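Local coordinates for 4-hydroxybutyrate coenzyme A transferase (Shewanella oneidensis, PDB 2OAS), which probably transfers coenzyme A between carboxylic acids such as acetate and 4-hydroxybutyrate, at residues 128-136 with 281-289; 184-195 with 212-221. All coordinates share one frame; numbering follows the deposited sequence.

Interaction 1: 128-136 with 281-289; sequences SLGISVEAT and VIFMDIEQV
Val133 leans on Phe283 with one branch and on Asp285 with the other. With CG1 anti to the backbone N (chi1 176°), CG2 is left to press on Phe283 CB at 3.5 Å, while CG1 lies 4.0 Å from Asp285 CA; a beta-branched residue thus fills the angle where the strand turns into loop. The Phe283 ring lies against the turn Leu129 to Ser132, and Gly130 O sits over one of its faces, 3.8 Å from CD2 and offset toward the rim. Gly130, with its positive phi, suits this type II' turn. Farther on, Ile286 spreads along the Glu134-Ala135 backbone: its CD1 meets Ala135 CB at 3.4 Å, and Ile286 N gives a weak, 3.5 Å bond to Glu134 O. Asp285 caps the short helix 286-289, its OD1 taking a straight bond (177°) from Glu287 N, which arrives from above the carboxylate plane; OD2 forms a salt bridge with Arg105. Replacing Asp285 with an alanine is likely to leave Glu287 N without its capping acceptor and Arg105 with one carboxylate fewer. Glu134 OE1 accepts from Ser26 N and OE2 from the next amide, Ala135 N. The N-capped start of helix 286-289, with the strand end before it, packs on a buried loop and joins the N- and C-terminal family regions beside the coenzyme A site, Ile286 being about 6 Å from Glu233, the covalent attachment point, side chain to side chain.

Interaction 2: 184-195 with 212-221; sequences ATGDAVSLAIGQ and GAIPDAVLSC
Ala184 opens the contact by resting its CB 4.1 Å from Gly212 C, at the start of helix 213-220. This end is poorly ordered, and the small apolar CB makes only loose contacts, which fits its exposed place. Gly212, the N-cap residue, has backbone angles that call for glycine. Next, Thr185 turns its side chain away and offers its backbone instead, with O lying 3.3 Å from Ala213 CB. Asp187 then caps helix 188-200: its OD2 accepts from Val189 N, which stands above the carboxylate plane, so the first turn begins with a satisfied amide.

From here helix 188-200 crosses helix 213-220. Ser190 points at its neighbour, and with OG beside its own backbone N (chi1 -57°) the hydroxyl comes within 3.3 Å of Ala213 CB; a small residue fits because the backbones are near. One turn along the facing helix, Ala217 CB packs against Ser190 O at 3.3 Å, and the CD2 branch of Leu191 reaches back to lie loosely beside the same methyl. Ile193 CG2 meets Ile214 CG2 at 3.9 Å. Both isoleucines also touch Ala350, so the pair lies between the two helices and strand 346-350.

Gly194 marks the tightest passage: its CA lies 3.7 Å from Val218 CG2, and any CB would collide with that of Ala217. Gln195 follows, its aliphatic CG 4.4 Å from Cys221 SG, toward solvent.

Small residues let the axes approach to 7.5 Å at a crossing angle of -50°, a close, glycine- and alanine-lined helix pair. It packs against the mixed sheet that includes strands 206-208, 301-305 and 346-350, helices on a largely parallel sheet as in alpha/beta folds, with the Ile214 side chain about 6 Å from bound coenzyme A.

The two contacts share no secondary-structure element and do not touch, their nearest atoms lying about 14 Å apart, yet each comes within about 7 Å of coenzyme A through an isoleucine side chain. Interaction 1 is wholly buried, nearer the centre of the chain's fold than interaction 2, and joins irregular loop to a strand and a capped helix start; it mixes apolar contacts with a weak backbone bond and charged groups satisfied by residues around it. Interaction 2 lies farther out and is only partly buried. There two regular helices meet without a hydrogen bond between them, relying on small residues and close backbone approach, with its apolar isoleucine pair facing the sheet and its ends at the surface.

Interaction 1: 128-136 with 281-289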
ATOM      1  N   SER A 128      14.303   5.421 -30.090  1.00 36.82           N
ATOM      2  CA  SER A 128      14.253   5.407 -28.648  1.00 34.50           C
ATOM      3  C   SER A 128      13.123   6.281 -28.108  1.00 33.42           C
ATOM      4  O   SER A 128      12.834   7.351 -28.646  1.00 33.07           O
ATOM      5  CB  SER A 128      15.602   5.886 -28.089  1.00 35.07           C
ATOM      6  OG  SER A 128      15.579   5.947 -26.675  1.00 35.45           O
ATOM      7  N   LEU A 129      12.481   5.806 -27.047  1.00 30.75           N
ATOM      8  CA  LEU A 129      11.416   6.541 -26.393  1.00 28.56           C
ATOM      9  C   LEU A 129      12.043   7.682 -25.625  1.00 29.54           C
ATOM     10  O   LEU A 129      11.346   8.481 -25.009  1.00 32.08           O
ATOM     11  CB  LEU A 129      10.671   5.636 -25.427  1.00 25.19           C
ATOM     12  CG  LEU A 129       9.907   4.515 -26.114  1.00 22.75           C
ATOM     13  CD1 LEU A 129       9.124   3.720 -25.084  1.00 23.79           C
ATOM     14  CD2 LEU A 129       8.976   5.103 -27.148  1.00 21.09           C
ATOM     15  N   GLY A 130      13.371   7.736 -25.640  1.00 29.84           N
ATOM     16  CA  GLY A 130      14.090   8.810 -24.977  1.00 30.03           C
ATOM     17  C   GLY A 130      13.940   9.029 -23.481  1.00 29.48           C
ATOM     18  O   GLY A 130      14.042   8.089 -22.686  1.00 27.03           O
ATOM     19  N   ILE A 131      13.679  10.281 -23.099  1.00 28.22           N
ATOM     20  CA  ILE A 131      13.575  10.629 -21.686  1.00 27.92           C
ATOM     21  C   ILE A 131      12.348  10.112 -20.946  1.00 28.92           C
ATOM     22  O   ILE A 131      12.224  10.312 -19.731  1.00 28.75           O
ATOM     23  CB  ILE A 131      13.678  12.144 -21.466  1.00 26.88           C
ATOM     24  CG1 ILE A 131      12.523  12.858 -22.167  1.00 27.66           C
ATOM     25  CG2 ILE A 131      15.011  12.626 -21.959  1.00 25.44           C
ATOM     26  CD1 ILE A 131      12.513  14.355 -21.945  1.00 28.25           C
ATOM     27  N   SER A 132      11.450   9.447 -21.657  1.00 29.77           N
ATOM     28  CA  SER A 132      10.271   8.890 -21.013  1.00 31.85           C
ATOM     29  C   SER A 132       9.928   7.493 -21.469  1.00 32.57           C
ATOM     30  O   SER A 132       9.397   7.303 -22.561  1.00 32.80           O
ATOM     31  CB  SER A 132       9.040   9.765 -21.230  1.00 33.69           C
ATOM     32  OG  SER A 132       9.085  10.906 -20.405  1.00 35.81           O
ATOM     33  N   VAL A 133      10.238   6.507 -20.633  1.00 33.79           N
ATOM     34  CA  VAL A 133       9.903   5.137 -20.954  1.00 33.67           C
ATOM     35  C   VAL A 133       8.589   4.865 -20.251  1.00 35.06           C
ATOM     36  O   VAL A 133       7.619   4.434 -20.871  1.00 36.59           O
ATOM     37  CB  VAL A 133      10.961   4.154 -20.467  1.00 33.75           C
ATOM     38  CG1 VAL A 133      10.508   2.730 -20.740  1.00 32.67           C
ATOM     39  CG2 VAL A 133      12.278   4.428 -21.178  1.00 33.18           C
ATOM     40  N   GLU A 134       8.553   5.132 -18.954  1.00 35.15           N
ATOM     41  CA  GLU A 134       7.338   4.941 -18.160  1.00 36.58           C
ATOM     42  C   GLU A 134       6.449   3.787 -18.640  1.00 36.15           C
ATOM     43  O   GLU A 134       6.891   2.637 -18.700  1.00 39.15           O
ATOM     44  CB  GLU A 134       6.518   6.251 -18.086  1.00 37.75           C
ATOM     45  CG  GLU A 134       6.754   7.284 -19.215  1.00 40.03           C
ATOM     46  CD  GLU A 134       5.524   7.508 -20.080  1.00 42.23           C
ATOM     47  OE1 GLU A 134       5.493   8.474 -20.878  1.00 44.37           O
ATOM     48  OE2 GLU A 134       4.582   6.710 -19.965  1.00 44.93           O
ATOM     49  N   ALA A 135       5.205   4.083 -18.980  1.00 34.56           N
ATOM     50  CA  ALA A 135       4.268   3.066 -19.423  1.00 33.32           C
ATOM     51  C   ALA A 135       3.976   3.125 -20.906  1.00 33.56           C
ATOM     52  O   ALA A 135       3.138   2.368 -21.413  1.00 33.01           O
ATOM     53  CB  ALA A 135       2.974   3.202 -18.658  1.00 34.88           C
ATOM     54  N   THR A 136       4.665   4.010 -21.613  1.00 33.46           N
ATOM     55  CA  THR A 136       4.454   4.156 -23.052  1.00 32.53           C
ATOM     56  C   THR A 136       4.922   2.891 -23.787  1.00 31.74           C
ATOM     57  O   THR A 136       4.295   2.451 -24.756  1.00 30.31           O
ATOM     58  CB  THR A 136       5.148   5.464 -23.574  1.00 31.62           C
ATOM     59  OG1 THR A 136       5.127   5.490 -25.004  1.00 31.59           O
ATOM     60  CG2 THR A 136       6.571   5.557 -23.075  1.00 33.17           C
ATOM     61  N   VAL A 281      23.457   5.272 -17.750  1.00 28.98           N
ATOM     62  CA  VAL A 281      22.097   5.656 -17.372  1.00 29.74           C
ATOM     63  C   VAL A 281      21.075   4.742 -18.029  1.00 30.93           C
ATOM     64  O   VAL A 281      20.983   4.662 -19.253  1.00 33.32           O
ATOM     65  CB  VAL A 281      21.774   7.134 -17.755  1.00 29.37           C
ATOM     66  CG1 VAL A 281      20.410   7.533 -17.204  1.00 26.30           C
ATOM     67  CG2 VAL A 281      22.852   8.069 -17.211  1.00 27.86           C
ATOM     68  N   ILE A 282      20.301   4.052 -17.206  1.00 30.96           N
ATOM     69  CA  ILE A 282      19.301   3.136 -17.706  1.00 31.58           C
ATOM     70  C   ILE A 282      17.861   3.545 -17.392  1.00 32.14           C
ATOM     71  O   ILE A 282      17.451   3.633 -16.229  1.00 30.66           O
ATOM     72  CB  ILE A 282      19.537   1.727 -17.150  1.00 33.28           C
ATOM     73  CG1 ILE A 282      20.920   1.232 -17.586  1.00 35.08           C
ATOM     74  CG2 ILE A 282      18.430   0.780 -17.624  1.00 33.07           C
ATOM     75  CD1 ILE A 282      21.113   1.183 -19.098  1.00 36.10           C
ATOM     76  N   PHE A 283      17.110   3.807 -18.453  1.00 33.28           N
ATOM     77  CA  PHE A 283      15.718   4.175 -18.359  1.00 34.42           C
ATOM     78  C   PHE A 283      14.979   2.864 -18.470  1.00 36.82           C
ATOM     79  O   PHE A 283      14.931   2.239 -19.527  1.00 36.75           O
ATOM     80  CB  PHE A 283      15.309   5.103 -19.513  1.00 32.07           C
ATOM     81  CG  PHE A 283      15.795   6.512 -19.353  1.00 30.08           C
ATOM     82  CD1 PHE A 283      17.143   6.825 -19.495  1.00 29.25           C
ATOM     83  CD2 PHE A 283      14.901   7.530 -19.011  1.00 31.47           C
ATOM     84  CE1 PHE A 283      17.597   8.115 -19.290  1.00 28.60           C
ATOM     85  CE2 PHE A 283      15.350   8.825 -18.803  1.00 29.44           C
ATOM     86  CZ  PHE A 283      16.699   9.123 -18.949  1.00 29.21           C
HETATM   87  N   MSE A 284      14.387   2.463 -17.365  1.00 40.86           N
HETATM   88  CA  MSE A 284      13.677   1.208 -17.277  1.00 43.39           C
HETATM   89  C   MSE A 284      12.176   1.423 -17.198  1.00 43.66           C
HETATM   90  O   MSE A 284      11.717   2.495 -16.801  1.00 43.88           O
HETATM   91  CB  MSE A 284      14.157   0.501 -16.024  1.00 47.25           C
HETATM   92  CG  MSE A 284      13.779  -0.941 -15.881  1.00 53.75           C
HETATM   93 SE   MSE A 284      14.658  -1.539 -14.278  1.00 62.37          SE
HETATM   94  CE  MSE A 284      16.383  -1.901 -15.068  1.00 59.52           C
ATOM     95  N   ASP A 285      11.429   0.383 -17.564  1.00 43.62           N
ATOM     96  CA  ASP A 285       9.966   0.377 -17.549  1.00 43.42           C
ATOM     97  C   ASP A 285       9.438   0.501 -16.125  1.00 42.52           C
ATOM     98  O   ASP A 285       9.838  -0.263 -15.252  1.00 42.83           O
ATOM     99  CB  ASP A 285       9.472  -0.929 -18.185  1.00 44.00           C
ATOM    100  CG  ASP A 285       7.979  -1.167 -17.992  1.00 45.71           C
ATOM    101  OD1 ASP A 285       7.241  -0.212 -17.659  1.00 48.44           O
ATOM    102  OD2 ASP A 285       7.539  -2.318 -18.190  1.00 45.10           O
ATOM    103  N   ILE A 286       8.535   1.452 -15.889  1.00 41.86           N
ATOM    104  CA  ILE A 286       7.978   1.664 -14.555  1.00 41.13           C
ATOM    105  C   ILE A 286       7.438   0.397 -13.900  1.00 39.76           C
ATOM    106  O   ILE A 286       7.382   0.304 -12.677  1.00 39.48           O
ATOM    107  CB  ILE A 286       6.831   2.678 -14.573  1.00 43.15           C
ATOM    108  CG1 ILE A 286       5.855   2.299 -15.678  1.00 44.89           C
ATOM    109  CG2 ILE A 286       7.367   4.078 -14.754  1.00 43.62           C
ATOM    110  CD1 ILE A 286       4.603   3.094 -15.650  1.00 49.26           C
ATOM    111  N   GLU A 287       7.015  -0.573 -14.699  1.00 39.85           N
ATOM    112  CA  GLU A 287       6.497  -1.808 -14.123  1.00 40.81           C
ATOM    113  C   GLU A 287       7.581  -2.498 -13.308  1.00 39.65           C
ATOM    114  O   GLU A 287       7.279  -3.298 -12.427  1.00 40.98           O
ATOM    115  CB  GLU A 287       5.989  -2.744 -15.213  1.00 41.76           C
ATOM    116  CG  GLU A 287       5.388  -4.023 -14.663  1.00 43.67           C
ATOM    117  CD  GLU A 287       4.674  -4.835 -15.727  1.00 44.99           C
ATOM    118  OE1 GLU A 287       4.292  -5.985 -15.437  1.00 45.97           O
ATOM    119  OE2 GLU A 287       4.491  -4.323 -16.850  1.00 46.23           O
ATOM    120  N   GLN A 288       8.839  -2.177 -13.608  1.00 38.82           N
ATOM    121  CA  GLN A 288       9.991  -2.746 -12.906  1.00 38.42           C
ATOM    122  C   GLN A 288      10.622  -1.755 -11.926  1.00 37.35           C
ATOM    123  O   GLN A 288      10.786  -2.073 -10.750  1.00 37.27           O
ATOM    124  CB  GLN A 288      11.066  -3.195 -13.896  1.00 38.67           C
ATOM    125  CG  GLN A 288      10.982  -4.632 -14.333  1.00 39.95           C
ATOM    126  CD  GLN A 288       9.695  -4.947 -15.053  1.00 41.80           C
ATOM    127  OE1 GLN A 288       8.751  -5.474 -14.458  1.00 41.79           O
ATOM    128  NE2 GLN A 288       9.639  -4.612 -16.347  1.00 40.51           N
ATOM    129  N   VAL A 289      10.979  -0.569 -12.413  1.00 36.16           N
ATOM    130  CA  VAL A 289      11.600   0.435 -11.566  1.00 37.70           C
ATOM    131  C   VAL A 289      10.749   0.775 -10.346  1.00 38.65           C
ATOM    132  O   VAL A 289      11.294   1.036  -9.265  1.00 39.09           O
ATOM    133  CB  VAL A 289      11.914   1.747 -12.346  1.00 37.50           C
ATOM    134  CG1 VAL A 289      10.652   2.323 -12.935  1.00 37.62           C
ATOM    135  CG2 VAL A 289      12.557   2.772 -11.416  1.00 36.79           C
TER

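Interaction 2: 184-195 with 212-221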
ATOM      1  N   ALA A 184      11.211  25.142 -10.765  1.00 84.59           N
ATOM      2  CA  ALA A 184      11.696  25.102  -9.391  1.00 83.61           C
ATOM      3  C   ALA A 184      12.352  26.438  -9.039  1.00 83.13           C
ATOM      4  O   ALA A 184      12.583  27.277  -9.914  1.00 83.04           O
ATOM      5  CB  ALA A 184      12.701  23.961  -9.228  1.00 83.21           C
ATOM      6  N   THR A 185      12.655  26.626  -7.756  1.00 81.63           N
ATOM      7  CA  THR A 185      13.290  27.855  -7.289  1.00 79.38           C
ATOM      8  C   THR A 185      13.672  27.764  -5.809  1.00 77.83           C
ATOM      9  O   THR A 185      12.845  27.392  -4.970  1.00 77.64           O
ATOM     10  CB  THR A 185      12.352  29.068  -7.518  1.00 79.24           C
ATOM     11  OG1 THR A 185      12.861  30.206  -6.811  1.00 80.26           O
ATOM     12  CG2 THR A 185      10.937  28.751  -7.047  1.00 79.04           C
ATOM     13  N   GLY A 186      14.925  28.102  -5.497  1.00 75.92           N
ATOM     14  CA  GLY A 186      15.411  28.050  -4.120  1.00 73.28           C
ATOM     15  C   GLY A 186      14.525  28.805  -3.140  1.00 71.00           C
ATOM     16  O   GLY A 186      13.844  29.747  -3.535  1.00 71.67           O
ATOM     17  N   ASP A 187      14.536  28.407  -1.868  1.00 68.32           N
ATOM     18  CA  ASP A 187      13.707  29.045  -0.834  1.00 64.99           C
ATOM     19  C   ASP A 187      14.258  28.808   0.577  1.00 61.61           C
ATOM     20  O   ASP A 187      15.044  27.887   0.796  1.00 61.14           O
ATOM     21  CB  ASP A 187      12.278  28.497  -0.911  1.00 67.09           C
ATOM     22  CG  ASP A 187      11.319  29.211   0.033  1.00 69.70           C
ATOM     23  OD1 ASP A 187      11.207  30.453  -0.059  1.00 70.98           O
ATOM     24  OD2 ASP A 187      10.668  28.534   0.861  1.00 70.48           O
ATOM     25  N   ALA A 188      13.826  29.624   1.536  1.00 57.63           N
ATOM     26  CA  ALA A 188      14.282  29.489   2.921  1.00 53.96           C
ATOM     27  C   ALA A 188      13.786  28.197   3.565  1.00 51.06           C
ATOM     28  O   ALA A 188      14.517  27.537   4.304  1.00 49.94           O
ATOM     29  CB  ALA A 188      13.818  30.677   3.742  1.00 53.64           C
ATOM     30  N   VAL A 189      12.537  27.848   3.283  1.00 47.49           N
ATOM     31  CA  VAL A 189      11.931  26.639   3.828  1.00 45.47           C
ATOM     32  C   VAL A 189      12.563  25.400   3.211  1.00 44.00           C
ATOM     33  O   VAL A 189      12.902  24.452   3.917  1.00 44.48           O
ATOM     34  CB  VAL A 189      10.422  26.613   3.555  1.00 44.51           C
ATOM     35  CG1 VAL A 189       9.821  25.343   4.113  1.00 44.58           C
ATOM     36  CG2 VAL A 189       9.769  27.833   4.174  1.00 43.76           C
ATOM     37  N   SER A 190      12.712  25.419   1.888  1.00 43.11           N
ATOM     38  CA  SER A 190      13.317  24.317   1.145  1.00 42.44           C
ATOM     39  C   SER A 190      14.700  23.984   1.711  1.00 41.65           C
ATOM     40  O   SER A 190      15.017  22.824   1.943  1.00 40.76           O
ATOM     41  CB  SER A 190      13.448  24.694  -0.335  1.00 43.12           C
ATOM     42  OG  SER A 190      12.193  25.036  -0.891  1.00 43.78           O
ATOM     43  N   LEU A 191      15.518  25.008   1.924  1.00 40.92           N
ATOM     44  CA  LEU A 191      16.848  24.804   2.473  1.00 41.18           C
ATOM     45  C   LEU A 191      16.759  24.109   3.823  1.00 40.53           C
ATOM     46  O   LEU A 191      17.488  23.151   4.093  1.00 41.80           O
ATOM     47  CB  LEU A 191      17.574  26.141   2.644  1.00 41.90           C
ATOM     48  CG  LEU A 191      18.827  26.390   1.796  1.00 43.43           C
ATOM     49  CD1 LEU A 191      19.860  25.296   2.080  1.00 45.01           C
ATOM     50  CD2 LEU A 191      18.445  26.419   0.312  1.00 43.34           C
ATOM     51  N   ALA A 192      15.865  24.599   4.673  1.00 39.31           N
ATOM     52  CA  ALA A 192      15.682  24.039   5.998  1.00 38.33           C
ATOM     53  C   ALA A 192      15.342  22.558   5.895  1.00 38.75           C
ATOM     54  O   ALA A 192      15.991  21.721   6.519  1.00 39.72           O
ATOM     55  CB  ALA A 192      14.580  24.794   6.733  1.00 37.93           C
ATOM     56  N   ILE A 193      14.330  22.231   5.101  1.00 38.31           N
ATOM     57  CA  ILE A 193      13.928  20.844   4.921  1.00 37.93           C
ATOM     58  C   ILE A 193      15.069  20.027   4.320  1.00 38.42           C
ATOM     59  O   ILE A 193      15.282  18.876   4.691  1.00 38.21           O
ATOM     60  CB  ILE A 193      12.722  20.751   3.989  1.00 37.99           C
ATOM     61  CG1 ILE A 193      11.564  21.548   4.586  1.00 38.43           C
ATOM     62  CG2 ILE A 193      12.359  19.300   3.757  1.00 36.96           C
ATOM     63  CD1 ILE A 193      10.425  21.793   3.628  1.00 37.50           C
ATOM     64  N   GLY A 194      15.797  20.630   3.388  1.00 38.57           N
ATOM     65  CA  GLY A 194      16.897  19.940   2.758  1.00 40.16           C
ATOM     66  C   GLY A 194      17.922  19.514   3.778  1.00 42.61           C
ATOM     67  O   GLY A 194      18.437  18.399   3.729  1.00 42.37           O
ATOM     68  N   GLN A 195      18.207  20.405   4.722  1.00 45.14           N
ATOM     69  CA  GLN A 195      19.187  20.128   5.766  1.00 46.28           C
ATOM     70  C   GLN A 195      18.739  18.991   6.671  1.00 45.38           C
ATOM     71  O   GLN A 195      19.517  18.090   6.977  1.00 46.77           O
ATOM     72  CB  GLN A 195      19.428  21.389   6.599  1.00 48.91           C
ATOM     73  CG  GLN A 195      19.799  22.614   5.773  1.00 52.19           C
ATOM     74  CD  GLN A 195      19.986  23.866   6.622  1.00 55.10           C
ATOM     75  OE1 GLN A 195      19.110  24.231   7.421  1.00 55.92           O
ATOM     76  NE2 GLN A 195      21.126  24.530   6.456  1.00 55.24           N
ATOM     77  N   GLY A 212      11.988  19.520  -7.823  1.00 46.68           N
ATOM     78  CA  GLY A 212      11.540  20.649  -7.036  1.00 47.35           C
ATOM     79  C   GLY A 212      12.640  21.249  -6.190  1.00 48.00           C
ATOM     80  O   GLY A 212      13.783  20.782  -6.182  1.00 47.47           O
ATOM     81  N   ALA A 213      12.272  22.296  -5.459  1.00 48.70           N
ATOM     82  CA  ALA A 213      13.189  23.011  -4.583  1.00 48.53           C
ATOM     83  C   ALA A 213      13.675  22.134  -3.430  1.00 48.24           C
ATOM     84  O   ALA A 213      14.861  22.139  -3.098  1.00 48.67           O
ATOM     85  CB  ALA A 213      12.495  24.250  -4.034  1.00 48.63           C
ATOM     86  N   ILE A 214      12.756  21.391  -2.822  1.00 47.00           N
ATOM     87  CA  ILE A 214      13.112  20.520  -1.709  1.00 47.21           C
ATOM     88  C   ILE A 214      14.182  19.511  -2.127  1.00 46.57           C
ATOM     89  O   ILE A 214      15.264  19.464  -1.545  1.00 45.90           O
ATOM     90  CB  ILE A 214      11.864  19.792  -1.171  1.00 46.53           C
ATOM     91  CG1 ILE A 214      10.885  20.833  -0.626  1.00 46.13           C
ATOM     92  CG2 ILE A 214      12.256  18.776  -0.106  1.00 45.57           C
ATOM     93  CD1 ILE A 214       9.570  20.265  -0.135  1.00 47.25           C
ATOM     94  N   PRO A 215      13.891  18.702  -3.149  1.00 46.91           N
ATOM     95  CA  PRO A 215      14.870  17.715  -3.618  1.00 47.02           C
ATOM     96  C   PRO A 215      16.229  18.353  -3.899  1.00 47.26           C
ATOM     97  O   PRO A 215      17.255  17.823  -3.492  1.00 47.99           O
ATOM     98  CB  PRO A 215      14.219  17.164  -4.883  1.00 46.97           C
ATOM     99  CG  PRO A 215      12.751  17.228  -4.538  1.00 46.48           C
ATOM    100  CD  PRO A 215      12.624  18.588  -3.897  1.00 46.15           C
ATOM    101  N   ASP A 216      16.237  19.491  -4.590  1.00 48.17           N
ATOM    102  CA  ASP A 216      17.493  20.164  -4.907  1.00 49.38           C
ATOM    103  C   ASP A 216      18.261  20.550  -3.656  1.00 49.21           C
ATOM    104  O   ASP A 216      19.466  20.312  -3.556  1.00 50.30           O
ATOM    105  CB  ASP A 216      17.249  21.426  -5.739  1.00 52.98           C
ATOM    106  CG  ASP A 216      16.744  21.120  -7.132  1.00 56.14           C
ATOM    107  OD1 ASP A 216      17.293  20.206  -7.788  1.00 59.26           O
ATOM    108  OD2 ASP A 216      15.804  21.804  -7.576  1.00 57.91           O
ATOM    109  N   ALA A 217      17.558  21.162  -2.708  1.00 47.76           N
ATOM    110  CA  ALA A 217      18.169  21.580  -1.457  1.00 45.56           C
ATOM    111  C   ALA A 217      18.776  20.365  -0.777  1.00 45.01           C
ATOM    112  O   ALA A 217      19.846  20.452  -0.178  1.00 45.96           O
ATOM    113  CB  ALA A 217      17.125  22.227  -0.553  1.00 44.21           C
ATOM    114  N   VAL A 218      18.092  19.229  -0.872  1.00 44.53           N
ATOM    115  CA  VAL A 218      18.582  17.999  -0.268  1.00 43.54           C
ATOM    116  C   VAL A 218      19.857  17.544  -0.957  1.00 43.87           C
ATOM    117  O   VAL A 218      20.841  17.184  -0.305  1.00 45.03           O
ATOM    118  CB  VAL A 218      17.545  16.867  -0.380  1.00 42.83           C
ATOM    119  CG1 VAL A 218      18.120  15.584   0.208  1.00 41.65           C
ATOM    120  CG2 VAL A 218      16.257  17.262   0.343  1.00 41.56           C
ATOM    121  N   LEU A 219      19.832  17.556  -2.285  1.00 44.48           N
ATOM    122  CA  LEU A 219      20.980  17.142  -3.080  1.00 44.23           C
ATOM    123  C   LEU A 219      22.175  18.039  -2.835  1.00 43.35           C
ATOM    124  O   LEU A 219      23.314  17.580  -2.829  1.00 43.42           O
ATOM    125  CB  LEU A 219      20.610  17.142  -4.557  1.00 43.44           C
ATOM    126  CG  LEU A 219      19.601  16.045  -4.899  1.00 43.48           C
ATOM    127  CD1 LEU A 219      19.015  16.294  -6.266  1.00 43.33           C
ATOM    128  CD2 LEU A 219      20.290  14.692  -4.845  1.00 43.85           C
ATOM    129  N   SER A 220      21.924  19.320  -2.623  1.00 42.86           N
ATOM    130  CA  SER A 220      23.011  20.244  -2.366  1.00 44.21           C
ATOM    131  C   SER A 220      23.688  19.962  -1.026  1.00 43.80           C
ATOM    132  O   SER A 220      24.822  20.379  -0.808  1.00 43.98           O
ATOM    133  CB  SER A 220      22.496  21.681  -2.411  1.00 45.39           C
ATOM    134  OG  SER A 220      21.373  21.855  -1.568  1.00 46.64           O
ATOM    135  N   CYS A 221      23.006  19.247  -0.134  1.00 43.21           N
ATOM    136  CA  CYS A 221      23.578  18.921   1.169  1.00 43.36           C
ATOM    137  C   CYS A 221      24.200  17.531   1.197  1.00 43.34           C
ATOM    138  O   CYS A 221      24.624  17.065   2.254  1.00 43.27           O
ATOM    139  CB  CYS A 221      22.521  19.021   2.263  1.00 42.19           C
ATOM    140  SG  CYS A 221      21.644  20.631   2.342  1.00 43.56           S
TER